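Local coordinates for protein 3-oxosteroid 1-dehydrogenase (Sterolibacterium denitrificans, PDB 7P18) that probably catalyses the FAD-dependent Delta1-dehydrogenation of 3-oxosteroids, and holds FAD and the product androsta-1,4-diene-3,17-dione, at residues A23-D28 with L220-V225; F137-L142 with A214-H218; V349-G353 with N373-S379. All blocks are in the same frame, centred on the assembly; numbering follows the deposited sequence.

Interaction 1: A23-D28 with L220-V225; sequences AARAHD and LLERKV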
ATOM      1  N   ALA A  23      12.158  -5.321  14.879  1.00 27.35           N
ATOM      2  CA  ALA A  23      13.346  -6.170  15.130  1.00 27.94           C
ATOM      3  C   ALA A  23      14.577  -5.288  15.387  1.00 26.71           C
ATOM      4  O   ALA A  23      15.311  -5.542  16.391  1.00 29.52           O
ATOM      5  CB  ALA A  23      13.560  -7.118  13.962  1.00 26.45           C
ATOM      6  N   ALA A  24      14.825  -4.299  14.557  1.00 24.72           N
ATOM      7  CA  ALA A  24      16.002  -3.416  14.682  1.00 28.53           C
ATOM      8  C   ALA A  24      15.882  -2.631  15.995  1.00 31.21           C
ATOM      9  O   ALA A  24      16.902  -2.470  16.724  1.00 28.51           O
ATOM     10  CB  ALA A  24      16.094  -2.492  13.502  1.00 26.46           C
ATOM     11  N   ARG A  25      14.680  -2.160  16.295  1.00 28.05           N
ATOM     12  CA  ARG A  25      14.453  -1.303  17.482  1.00 27.82           C
ATOM     13  C   ARG A  25      14.646  -2.154  18.736  1.00 28.32           C
ATOM     14  O   ARG A  25      15.298  -1.663  19.672  1.00 28.22           O
ATOM     15  CB  ARG A  25      13.087  -0.623  17.444  1.00 27.23           C
ATOM     16  CG  ARG A  25      12.793   0.208  18.686  1.00 25.64           C
ATOM     17  CD  ARG A  25      13.711   1.407  18.788  1.00 26.65           C
ATOM     18  NE  ARG A  25      13.339   2.244  19.925  1.00 27.60           N
ATOM     19  CZ  ARG A  25      13.949   3.367  20.280  1.00 30.51           C
ATOM     20  NH1 ARG A  25      14.970   3.857  19.584  1.00 29.10           N
ATOM     21  NH2 ARG A  25      13.506   4.012  21.341  1.00 30.29           N
ATOM     22  N   ALA A  26      14.070  -3.352  18.778  1.00 27.26           N
ATOM     23  CA  ALA A  26      14.169  -4.266  19.941  1.00 26.48           C
ATOM     24  C   ALA A  26      15.655  -4.573  20.168  1.00 34.00           C
ATOM     25  O   ALA A  26      16.130  -4.476  21.317  1.00 29.40           O
ATOM     26  CB  ALA A  26      13.355  -5.495  19.703  1.00 27.73           C
ATOM     27  N   HIS A  27      16.389  -4.855  19.093  1.00 29.39           N
ATOM     28  CA  HIS A  27      17.843  -5.089  19.167  1.00 31.16           C
ATOM     29  C   HIS A  27      18.527  -3.870  19.794  1.00 33.02           C
ATOM     30  O   HIS A  27      19.311  -4.060  20.765  1.00 36.73           O
ATOM     31  CB  HIS A  27      18.424  -5.387  17.796  1.00 31.85           C
ATOM     32  CG  HIS A  27      19.895  -5.621  17.839  1.00 33.21           C
ATOM     33  ND1 HIS A  27      20.801  -4.593  17.726  1.00 34.41           N
ATOM     34  CD2 HIS A  27      20.606  -6.760  17.961  1.00 32.19           C
ATOM     35  CE1 HIS A  27      22.017  -5.100  17.772  1.00 37.47           C
ATOM     36  NE2 HIS A  27      21.914  -6.427  17.884  1.00 36.64           N
ATOM     37  N   ASP A  28      18.235  -2.665  19.302  1.00 30.02           N
ATOM     38  CA  ASP A  28      18.935  -1.428  19.747  1.00 30.86           C
ATOM     39  C   ASP A  28      18.628  -1.152  21.210  1.00 32.84           C
ATOM     40  O   ASP A  28      19.436  -0.446  21.803  1.00 35.00           O
ATOM     41  CB  ASP A  28      18.626  -0.230  18.864  1.00 30.80           C
ATOM     42  CG  ASP A  28      19.313  -0.283  17.521  1.00 30.84           C
ATOM     43  OD1 ASP A  28      20.204  -1.150  17.352  1.00 31.76           O
ATOM     44  OD2 ASP A  28      18.966   0.506  16.660  1.00 31.09           O
ATOM     45  N   LEU A 220      19.210  -4.795   9.838  1.00 28.48           N
ATOM     46  CA  LEU A 220      19.238  -6.089  10.552  1.00 27.61           C
ATOM     47  C   LEU A 220      20.623  -6.736  10.331  1.00 30.51           C
ATOM     48  O   LEU A 220      21.171  -7.337  11.286  1.00 31.38           O
ATOM     49  CB  LEU A 220      18.093  -6.971  10.074  1.00 29.89           C
ATOM     50  CG  LEU A 220      16.683  -6.461  10.393  1.00 28.23           C
ATOM     51  CD1 LEU A 220      15.645  -7.512  10.008  1.00 26.78           C
ATOM     52  CD2 LEU A 220      16.550  -6.073  11.870  1.00 29.74           C
ATOM     53  N   LEU A 221      21.192  -6.585   9.137  1.00 32.08           N
ATOM     54  CA  LEU A 221      22.510  -7.191   8.803  1.00 32.36           C
ATOM     55  C   LEU A 221      23.583  -6.569   9.688  1.00 32.01           C
ATOM     56  O   LEU A 221      24.321  -7.313  10.298  1.00 35.21           O
ATOM     57  CB  LEU A 221      22.838  -6.947   7.336  1.00 32.89           C
ATOM     58  CG  LEU A 221      22.322  -7.984   6.357  1.00 37.04           C
ATOM     59  CD1 LEU A 221      22.631  -7.542   4.941  1.00 39.94           C
ATOM     60  CD2 LEU A 221      22.927  -9.354   6.647  1.00 40.24           C
ATOM     61  N   GLU A 222      23.625  -5.242   9.768  1.00 36.26           N
ATOM     62  CA  GLU A 222      24.576  -4.485  10.626  1.00 35.15           C
ATOM     63  C   GLU A 222      24.459  -4.925  12.079  1.00 36.04           C
ATOM     64  O   GLU A 222      25.489  -4.955  12.748  1.00 32.79           O
ATOM     65  CB  GLU A 222      24.329  -2.989  10.509  1.00 40.00           C
ATOM     66  CG  GLU A 222      24.697  -2.499   9.135  1.00 44.69           C
ATOM     67  CD  GLU A 222      25.107  -1.045   9.086  1.00 56.84           C
ATOM     68  OE1 GLU A 222      24.444  -0.220   9.744  1.00 53.21           O
ATOM     69  OE2 GLU A 222      26.111  -0.760   8.402  1.00 64.37           O
ATOM     70  N   ARG A 223      23.258  -5.244  12.557  1.00 31.63           N
ATOM     71  CA  ARG A 223      23.018  -5.644  13.964  1.00 31.36           C
ATOM     72  C   ARG A 223      23.156  -7.163  14.111  1.00 32.56           C
ATOM     73  O   ARG A 223      23.021  -7.640  15.232  1.00 33.30           O
ATOM     74  CB  ARG A 223      21.625  -5.178  14.415  1.00 28.61           C
ATOM     75  CG  ARG A 223      21.474  -3.662  14.385  1.00 29.93           C
ATOM     76  CD  ARG A 223      20.034  -3.193  14.310  1.00 29.13           C
ATOM     77  NE  ARG A 223      19.940  -1.763  14.557  1.00 29.29           N
ATOM     78  CZ  ARG A 223      20.334  -0.830  13.707  1.00 28.54           C
ATOM     79  NH1 ARG A 223      20.819  -1.149  12.517  1.00 30.71           N
ATOM     80  NH2 ARG A 223      20.228   0.442  14.044  1.00 31.79           N
ATOM     81  N   LYS A 224      23.347  -7.894  13.003  1.00 36.31           N
ATOM     82  CA  LYS A 224      23.461  -9.373  12.988  1.00 39.62           C
ATOM     83  C   LYS A 224      22.207 -10.001  13.577  1.00 37.96           C
ATOM     84  O   LYS A 224      22.314 -11.006  14.285  1.00 36.66           O
ATOM     85  CB  LYS A 224      24.692  -9.821  13.780  1.00 45.15           C
ATOM     86  CG  LYS A 224      26.010  -9.227  13.297  1.00 47.83           C
ATOM     87  CD  LYS A 224      27.186  -9.674  14.154  1.00 53.25           C
ATOM     88  CE  LYS A 224      28.456  -8.896  13.877  1.00 61.77           C
ATOM     89  NZ  LYS A 224      29.153  -9.403  12.671  1.00 61.20           N
ATOM     90  N   VAL A 225      21.037  -9.451  13.270  1.00 32.87           N
ATOM     91  CA  VAL A 225      19.760 -10.036  13.726  1.00 31.88           C
ATOM     92  C   VAL A 225      19.418 -11.125  12.730  1.00 32.29           C
ATOM     93  O   VAL A 225      19.328 -10.829  11.534  1.00 34.83           O
ATOM     94  CB  VAL A 225      18.649  -8.975  13.794  1.00 30.74           C
ATOM     95  CG1 VAL A 225      17.291  -9.606  14.003  1.00 29.34           C
ATOM     96  CG2 VAL A 225      18.946  -7.934  14.859  1.00 31.61           C
TER
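With CG beside the backbone N (chi1 -62°) and the chain extended from CG to NE, Arg-223 carries its guanidinium across to Asp-28, whose CG likewise lies beside its own N (chi1 -74°). The two groups form a side-on salt bridge in which NE and NH2 each serve a different carboxylate oxygen. Arg-223 NH2 lies 2.9 Å from Asp-28 OD2, using the syn lone pair of that oxygen, and OD2 lies in the guanidinium plane. The bond from Arg-223 NE to Asp-28 OD1 is equally short at 2.9 Å, yet more bent, at 137° about the hydrogen. Second partners steady both ends: Tyr-100 OH bonds to Asp-28 OD2, while Asn-104 O takes Arg-223 NH2 and Ala-219 O takes NH1.

The aliphatic root of the arginine makes a different contact. Arg-223 CB stands 3.5 Å from the centroid of the His-27 ring and close to its normal, a CH-pi contact, and Val-225 CG2 meets the same ring obliquely. A Schellman motif at Lys-224 turns the chain after the helix and places Val-225 there. A leucine in place of Arg-223 would probably leave the Asp-28 carboxylate without its positive mate and more able to turn.

Toward the interior the contact is apolar. Leu-220 CD2 approaches Ala-23 CB to 3.8 Å and Ala-24 CB to 4.0 Å, and the small alanines allow CA atoms of Ala-24 and Leu-220 only 5.9 Å apart.

Helix 17-28 links strands 10-13 and 33-36 in the Rossmann-type beta-alpha-beta crossover. Ala-23 and Val-225 both touch Val-33 of strand 33-36, Tyr-100 of helix 84-104 covers Ala-24 and Arg-223, and helix 208-222 leads on to edge strand 227-228.

Interaction 2: F137-L142 with A214-H218; sequences FDAALL and AGLRH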
ATOM      1  N   PHE A 137      18.185   3.717  -2.231  1.00 31.25           N
ATOM      2  CA  PHE A 137      19.058   2.893  -1.382  1.00 30.06           C
ATOM      3  C   PHE A 137      19.956   2.031  -2.292  1.00 34.47           C
ATOM      4  O   PHE A 137      19.478   1.483  -3.331  1.00 30.32           O
ATOM      5  CB  PHE A 137      18.216   2.034  -0.435  1.00 28.38           C
ATOM      6  CG  PHE A 137      19.054   1.285   0.553  1.00 29.61           C
ATOM      7  CD1 PHE A 137      19.438   1.876   1.730  1.00 28.43           C
ATOM      8  CD2 PHE A 137      19.505   0.007   0.279  1.00 31.94           C
ATOM      9  CE1 PHE A 137      20.249   1.205   2.624  1.00 28.77           C
ATOM     10  CE2 PHE A 137      20.332  -0.658   1.158  1.00 28.52           C
ATOM     11  CZ  PHE A 137      20.687  -0.058   2.344  1.00 32.90           C
ATOM     12  N   ASP A 138      21.206   1.878  -1.862  1.00 31.76           N
ATOM     13  CA  ASP A 138      22.285   1.124  -2.555  1.00 32.55           C
ATOM     14  C   ASP A 138      22.223  -0.350  -2.167  1.00 28.86           C
ATOM     15  O   ASP A 138      22.742  -0.688  -1.101  1.00 32.79           O
ATOM     16  CB  ASP A 138      23.642   1.711  -2.164  1.00 34.86           C
ATOM     17  CG  ASP A 138      24.816   1.118  -2.926  1.00 43.31           C
ATOM     18  OD1 ASP A 138      24.579   0.345  -3.893  1.00 34.19           O
ATOM     19  OD2 ASP A 138      25.934   1.482  -2.557  1.00 39.86           O
ATOM     20  N   ALA A 139      21.581  -1.184  -2.996  1.00 30.49           N
ATOM     21  CA  ALA A 139      21.458  -2.650  -2.791  1.00 32.76           C
ATOM     22  C   ALA A 139      22.828  -3.340  -2.700  1.00 33.32           C
ATOM     23  O   ALA A 139      22.902  -4.447  -2.083  1.00 34.09           O
ATOM     24  CB  ALA A 139      20.638  -3.235  -3.911  1.00 34.69           C
ATOM     25  N   ALA A 140      23.898  -2.754  -3.251  1.00 34.43           N
ATOM     26  CA  ALA A 140      25.257  -3.343  -3.121  1.00 34.92           C
ATOM     27  C   ALA A 140      25.589  -3.506  -1.642  1.00 36.50           C
ATOM     28  O   ALA A 140      26.268  -4.487  -1.295  1.00 36.20           O
ATOM     29  CB  ALA A 140      26.301  -2.510  -3.837  1.00 38.63           C
ATOM     30  N   LEU A 141      25.060  -2.638  -0.759  1.00 34.11           N
ATOM     31  CA  LEU A 141      25.342  -2.737   0.707  1.00 33.28           C
ATOM     32  C   LEU A 141      24.767  -4.031   1.283  1.00 31.99           C
ATOM     33  O   LEU A 141      25.189  -4.439   2.385  1.00 35.83           O
ATOM     34  CB  LEU A 141      24.777  -1.517   1.443  1.00 36.77           C
ATOM     35  CG  LEU A 141      25.304  -0.151   1.007  1.00 36.07           C
ATOM     36  CD1 LEU A 141      24.491   0.964   1.662  1.00 39.27           C
ATOM     37  CD2 LEU A 141      26.771   0.019   1.359  1.00 37.51           C
ATOM     38  N   LEU A 142      23.849  -4.704   0.581  1.00 33.49           N
ATOM     39  CA  LEU A 142      23.276  -5.981   1.068  1.00 35.33           C
ATOM     40  C   LEU A 142      24.211  -7.182   0.814  1.00 36.43           C
ATOM     41  O   LEU A 142      23.932  -8.256   1.391  1.00 32.25           O
ATOM     42  CB  LEU A 142      21.930  -6.201   0.382  1.00 36.56           C
ATOM     43  CG  LEU A 142      20.856  -5.181   0.764  1.00 32.98           C
ATOM     44  CD1 LEU A 142      19.678  -5.329  -0.169  1.00 32.38           C
ATOM     45  CD2 LEU A 142      20.455  -5.364   2.224  1.00 34.82           C
ATOM     46  N   ALA A 214      14.947  -2.995   1.474  1.00 26.12           N
ATOM     47  CA  ALA A 214      16.425  -3.148   1.378  1.00 25.56           C
ATOM     48  C   ALA A 214      17.094  -2.479   2.578  1.00 27.14           C
ATOM     49  O   ALA A 214      17.962  -3.107   3.241  1.00 31.28           O
ATOM     50  CB  ALA A 214      16.906  -2.503   0.100  1.00 27.84           C
ATOM     51  N   GLY A 215      16.710  -1.219   2.841  1.00 27.66           N
ATOM     52  CA  GLY A 215      17.303  -0.442   3.960  1.00 25.18           C
ATOM     53  C   GLY A 215      17.071  -1.109   5.301  1.00 26.08           C
ATOM     54  O   GLY A 215      17.999  -1.152   6.105  1.00 26.88           O
ATOM     55  N   LEU A 216      15.868  -1.650   5.554  1.00 27.44           N
ATOM     56  CA  LEU A 216      15.572  -2.304   6.856  1.00 24.38           C
ATOM     57  C   LEU A 216      16.335  -3.633   6.917  1.00 26.17           C
ATOM     58  O   LEU A 216      16.857  -3.994   8.005  1.00 25.40           O
ATOM     59  CB  LEU A 216      14.065  -2.478   7.026  1.00 24.21           C
ATOM     60  CG  LEU A 216      13.289  -1.169   7.235  1.00 24.05           C
ATOM     61  CD1 LEU A 216      11.785  -1.407   7.100  1.00 26.12           C
ATOM     62  CD2 LEU A 216      13.606  -0.588   8.611  1.00 25.08           C
ATOM     63  N   ARG A 217      16.458  -4.331   5.788  1.00 28.06           N
ATOM     64  CA  ARG A 217      17.238  -5.597   5.783  1.00 27.02           C
ATOM     65  C   ARG A 217      18.685  -5.278   6.165  1.00 27.54           C
ATOM     66  O   ARG A 217      19.253  -5.995   6.974  1.00 28.06           O
ATOM     67  CB  ARG A 217      17.158  -6.322   4.442  1.00 25.89           C
ATOM     68  CG  ARG A 217      17.918  -7.642   4.460  1.00 29.37           C
ATOM     69  CD  ARG A 217      17.191  -8.671   5.269  1.00 31.22           C
ATOM     70  NE  ARG A 217      17.896  -9.929   5.485  1.00 34.70           N
ATOM     71  CZ  ARG A 217      18.791 -10.163   6.445  1.00 32.24           C
ATOM     72  NH1 ARG A 217      19.171  -9.210   7.279  1.00 32.14           N
ATOM     73  NH2 ARG A 217      19.346 -11.357   6.536  1.00 32.48           N
ATOM     74  N   HIS A 218      19.237  -4.225   5.596  1.00 28.06           N
ATOM     75  CA  HIS A 218      20.623  -3.764   5.849  1.00 30.00           C
ATOM     76  C   HIS A 218      20.809  -3.446   7.337  1.00 30.09           C
ATOM     77  O   HIS A 218      21.790  -3.889   7.913  1.00 30.57           O
ATOM     78  CB  HIS A 218      20.953  -2.576   4.961  1.00 32.42           C
ATOM     79  CG  HIS A 218      22.341  -2.079   5.179  1.00 37.94           C
ATOM     80  ND1 HIS A 218      23.461  -2.758   4.692  1.00 42.28           N
ATOM     81  CD2 HIS A 218      22.807  -0.997   5.841  1.00 34.51           C
ATOM     82  CE1 HIS A 218      24.556  -2.101   5.052  1.00 35.97           C
ATOM     83  NE2 HIS A 218      24.176  -1.030   5.768  1.00 40.09           N
TER
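Phe-137 lays one ring face against the backbone of helix 208-222, and this is where the contact is tight. Gly-215 CA sits 3.8 Å from the centroid of the Phe-137 ring and 16° off its normal, a CH-pi contact that brings the ring directly onto the main chain. Because CG is anti to the backbone N (chi1 -174°), the ring reaches along the helix surface: Phe-137 CD2 touches Ala-214 CB at 3.6 Å, and at its far end CZ meets His-218 CB, also at 3.6 Å. Leu-142 closes the buried side with both methyls. Its CD1 rests on Ala-214 CB at 4.0 Å, while CD2 lies 3.5 Å from Ala-214 O, a carbonyl already engaged by the helical bond from His-218 N.

The other side is looser. The imidazole of His-218, partly exposed, meets the Phe-137 ring obliquely, with centroids 5.8 Å apart. Its ND1 makes a weak bond to Leu-141 O at 3.3 Å, bent to 128° about the hydrogen; Leu-141 O lies near the plane of the ring, at its edge. Leu-141 itself is exposed and adds mainly its CB, which lies against the same imidazole.

The segment 137-142 leaves strand 131-138 through an Asx turn, Asp-138 OD1 accepting from Ala-140 N while also bridging to Arg-204. Backbone bonds join Phe-137 to Arg-206 of strand 205-206. Helix 208-222 thus lies between the end of strand 131-138 and helix 17-28, which Leu-216 touches through Ala-17, Met-20 and Leu-21.

Interaction 3: V349-G353 with N373-S379; sequences VNGKG and NHARSGS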
ATOM      1  N   VAL A 349     -17.500   3.733 -15.321  1.00 24.18           N
ATOM      2  CA  VAL A 349     -18.948   3.451 -15.436  1.00 22.98           C
ATOM      3  C   VAL A 349     -19.236   2.038 -14.942  1.00 21.91           C
ATOM      4  O   VAL A 349     -18.332   1.177 -14.970  1.00 22.42           O
ATOM      5  CB  VAL A 349     -19.453   3.639 -16.883  1.00 23.99           C
ATOM      6  CG1 VAL A 349     -19.258   5.085 -17.321  1.00 25.44           C
ATOM      7  CG2 VAL A 349     -18.785   2.645 -17.836  1.00 24.63           C
ATOM      8  N   ASN A 350     -20.482   1.857 -14.515  1.00 24.16           N
ATOM      9  CA  ASN A 350     -21.104   0.537 -14.220  1.00 25.93           C
ATOM     10  C   ASN A 350     -21.670  -0.038 -15.523  1.00 28.42           C
ATOM     11  O   ASN A 350     -21.425   0.542 -16.601  1.00 28.40           O
ATOM     12  CB  ASN A 350     -22.157   0.644 -13.105  1.00 26.84           C
ATOM     13  CG  ASN A 350     -23.321   1.553 -13.430  1.00 27.59           C
ATOM     14  OD1 ASN A 350     -23.584   1.844 -14.593  1.00 28.29           O
ATOM     15  ND2 ASN A 350     -24.063   1.979 -12.423  1.00 25.04           N
ATOM     16  N   GLY A 351     -22.366  -1.170 -15.443  1.00 29.73           N
ATOM     17  CA  GLY A 351     -22.887  -1.883 -16.622  1.00 31.71           C
ATOM     18  C   GLY A 351     -24.010  -1.119 -17.301  1.00 30.33           C
ATOM     19  O   GLY A 351     -24.281  -1.404 -18.481  1.00 30.90           O
ATOM     20  N   LYS A 352     -24.641  -0.188 -16.597  1.00 29.04           N
ATOM     21  CA  LYS A 352     -25.662   0.737 -17.158  1.00 31.39           C
ATOM     22  C   LYS A 352     -24.993   1.924 -17.862  1.00 31.44           C
ATOM     23  O   LYS A 352     -25.728   2.831 -18.287  1.00 32.19           O
ATOM     24  CB  LYS A 352     -26.583   1.187 -16.028  1.00 34.83           C
ATOM     25  CG  LYS A 352     -27.421   0.056 -15.451  1.00 43.94           C
ATOM     26  CD  LYS A 352     -28.199   0.453 -14.206  1.00 50.46           C
ATOM     27  CE  LYS A 352     -29.300  -0.529 -13.870  1.00 54.52           C
ATOM     28  NZ  LYS A 352     -30.125  -0.033 -12.746  1.00 59.40           N
ATOM     29  N   GLY A 353     -23.659   1.934 -17.944  1.00 29.20           N
ATOM     30  CA  GLY A 353     -22.857   3.034 -18.527  1.00 30.46           C
ATOM     31  C   GLY A 353     -22.914   4.339 -17.732  1.00 30.64           C
ATOM     32  O   GLY A 353     -22.589   5.405 -18.292  1.00 29.54           O
ATOM     33  N   ASN A 373     -22.264   0.916  -5.209  1.00 24.28           N
ATOM     34  CA  ASN A 373     -23.062   0.965  -6.467  1.00 25.57           C
ATOM     35  C   ASN A 373     -23.475  -0.457  -6.904  1.00 24.40           C
ATOM     36  O   ASN A 373     -24.578  -0.595  -7.434  1.00 24.87           O
ATOM     37  CB  ASN A 373     -22.336   1.680  -7.590  1.00 25.77           C
ATOM     38  CG  ASN A 373     -23.267   1.885  -8.761  1.00 25.35           C
ATOM     39  OD1 ASN A 373     -23.217   1.133  -9.718  1.00 27.86           O
ATOM     40  ND2 ASN A 373     -24.146   2.862  -8.644  1.00 24.81           N
ATOM     41  N   HIS A 374     -22.655  -1.470  -6.679  1.00 25.14           N
ATOM     42  CA  HIS A 374     -22.933  -2.870  -7.104  1.00 24.80           C
ATOM     43  C   HIS A 374     -24.212  -3.357  -6.412  1.00 28.93           C
ATOM     44  O   HIS A 374     -24.988  -4.050  -7.054  1.00 28.53           O
ATOM     45  CB  HIS A 374     -21.727  -3.755  -6.853  1.00 25.63           C
ATOM     46  CG  HIS A 374     -21.850  -5.117  -7.417  1.00 27.56           C
ATOM     47  ND1 HIS A 374     -21.832  -5.338  -8.776  1.00 23.98           N
ATOM     48  CD2 HIS A 374     -21.996  -6.320  -6.832  1.00 27.26           C
ATOM     49  CE1 HIS A 374     -21.969  -6.619  -9.008  1.00 25.88           C
ATOM     50  NE2 HIS A 374     -22.038  -7.257  -7.848  1.00 23.99           N
ATOM     51  N   ALA A 375     -24.456  -2.909  -5.182  1.00 27.93           N
ATOM     52  CA  ALA A 375     -25.629  -3.306  -4.373  1.00 31.50           C
ATOM     53  C   ALA A 375     -26.888  -2.685  -4.986  1.00 36.59           C
ATOM     54  O   ALA A 375     -27.921  -3.325  -4.890  1.00 37.65           O
ATOM     55  CB  ALA A 375     -25.435  -2.914  -2.922  1.00 32.04           C
ATOM     56  N   ARG A 376     -26.787  -1.530  -5.646  1.00 36.39           N
ATOM     57  CA  ARG A 376     -27.929  -0.880  -6.334  1.00 40.96           C
ATOM     58  C   ARG A 376     -28.084  -1.365  -7.772  1.00 43.93           C
ATOM     59  O   ARG A 376     -29.235  -1.557  -8.194  1.00 44.00           O
ATOM     60  CB  ARG A 376     -27.728   0.628  -6.440  1.00 47.51           C
ATOM     61  CG  ARG A 376     -27.603   1.326  -5.103  1.00 56.14           C
ATOM     62  CD  ARG A 376     -27.351   2.809  -5.318  1.00 63.43           C
ATOM     63  NE  ARG A 376     -27.330   3.451  -4.015  1.00 71.77           N
ATOM     64  CZ  ARG A 376     -28.408   3.810  -3.324  1.00 83.00           C
ATOM     65  NH1 ARG A 376     -29.620   3.635  -3.832  1.00 79.72           N
ATOM     66  NH2 ARG A 376     -28.264   4.367  -2.133  1.00 82.26           N
ATOM     67  N   SER A 377     -26.989  -1.443  -8.530  1.00 38.36           N
ATOM     68  CA  SER A 377     -26.993  -1.593 -10.009  1.00 37.47           C
ATOM     69  C   SER A 377     -26.837  -3.064 -10.397  1.00 39.60           C
ATOM     70  O   SER A 377     -27.255  -3.422 -11.520  1.00 37.22           O
ATOM     71  CB  SER A 377     -25.895  -0.761 -10.659  1.00 34.34           C
ATOM     72  OG  SER A 377     -24.613  -1.411 -10.575  1.00 30.39           O
ATOM     73  N   GLY A 378     -26.161  -3.849  -9.561  1.00 34.06           N
ATOM     74  CA  GLY A 378     -25.746  -5.224  -9.881  1.00 34.25           C
ATOM     75  C   GLY A 378     -24.623  -5.322 -10.874  1.00 33.43           C
ATOM     76  O   GLY A 378     -24.344  -6.418 -11.292  1.00 34.14           O
ATOM     77  N   SER A 379     -23.957  -4.227 -11.237  1.00 29.49           N
ATOM     78  CA  SER A 379     -22.937  -4.255 -12.303  1.00 29.85           C
ATOM     79  C   SER A 379     -21.849  -3.199 -12.061  1.00 30.20           C
ATOM     80  O   SER A 379     -21.512  -2.515 -13.018  1.00 31.50           O
ATOM     81  CB  SER A 379     -23.602  -4.042 -13.664  1.00 31.94           C
ATOM     82  OG  SER A 379     -24.306  -2.800 -13.656  1.00 36.02           O
TER
HETATM   83  O   HOH W   1     -29.032   1.188 -10.270  1.00 51.74           O
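Asn-350 ND2 and Ser-377 OG both donate to the side-chain oxygen of Asn-373, and they reach Asn-373 OD1 from opposite faces of its amide plane. The bond from Asn-350 ND2 to Asn-373 OD1 is 3.0 Å long and nearly linear at 175°, with the acceptor lying in the amide plane of Asn-350. Ser-377 OG, also 3.0 Å from Asn-373 OD1, comes from above the carbonyl plane. The same hydroxyl accepts from Ser-379 N, making an ST turn as the chain leaves the helix, so Ser-377 relays between Asn-373 and the backbone that follows.

A second grip is on the main chain. Gly-351 N donates to Ser-379 O at 2.9 Å and, weakly, to Ser-379 OG at 3.1 Å. With OG between the backbone N and the carbonyl carbon (chi1 58°), the hydroxyl of Ser-379 stands near its own carbonyl, and both oxygens face the one N-H of Gly-351. The approach is close enough that a side chain at Gly-351 would collide: an added CB would lie 2.7 Å from Ser-379 CB. Asn-350 begins a type I beta turn, and its OD1 accepts from Gln-354 N, just past the turn, and weakly from Lys-352 N inside it. On the solvent side Lys-352 NZ donates to a water, which in turn bonds weakly to Arg-376 O.

The contact ties the turn after strand 347-349 to the end of helix 363-377, just before strand 383-387. These two strands pair antiparallel, with Val-349 bonded to Trp-384 through the backbone, while Gly-353 O accepts from Ser-440 on helix 434-450.

In the fold
From the N terminus, residues 23-28 come first, in the helix of the Rossmann-type unit, and wait almost 200 residues for 220-225: interaction 1 closes that long loop. Within it, interaction 2 closes a shorter one, from 137-142 to 214-218, and is therefore nested. Both end on helix 208-222, and they touch, Leu-221 CD1 lying 3.8 Å from Leu-142 O, so this helix ties helix 17-28 to the end of strand 131-138. Interaction 3 opens only afterwards, in series, and closes a short loop that contains most of helix 363-377, between strands 347-349 and 383-387 of a separate antiparallel sheet. Its centre is about 50 Å from that of interaction 1, on the opposite side of the chain's centre.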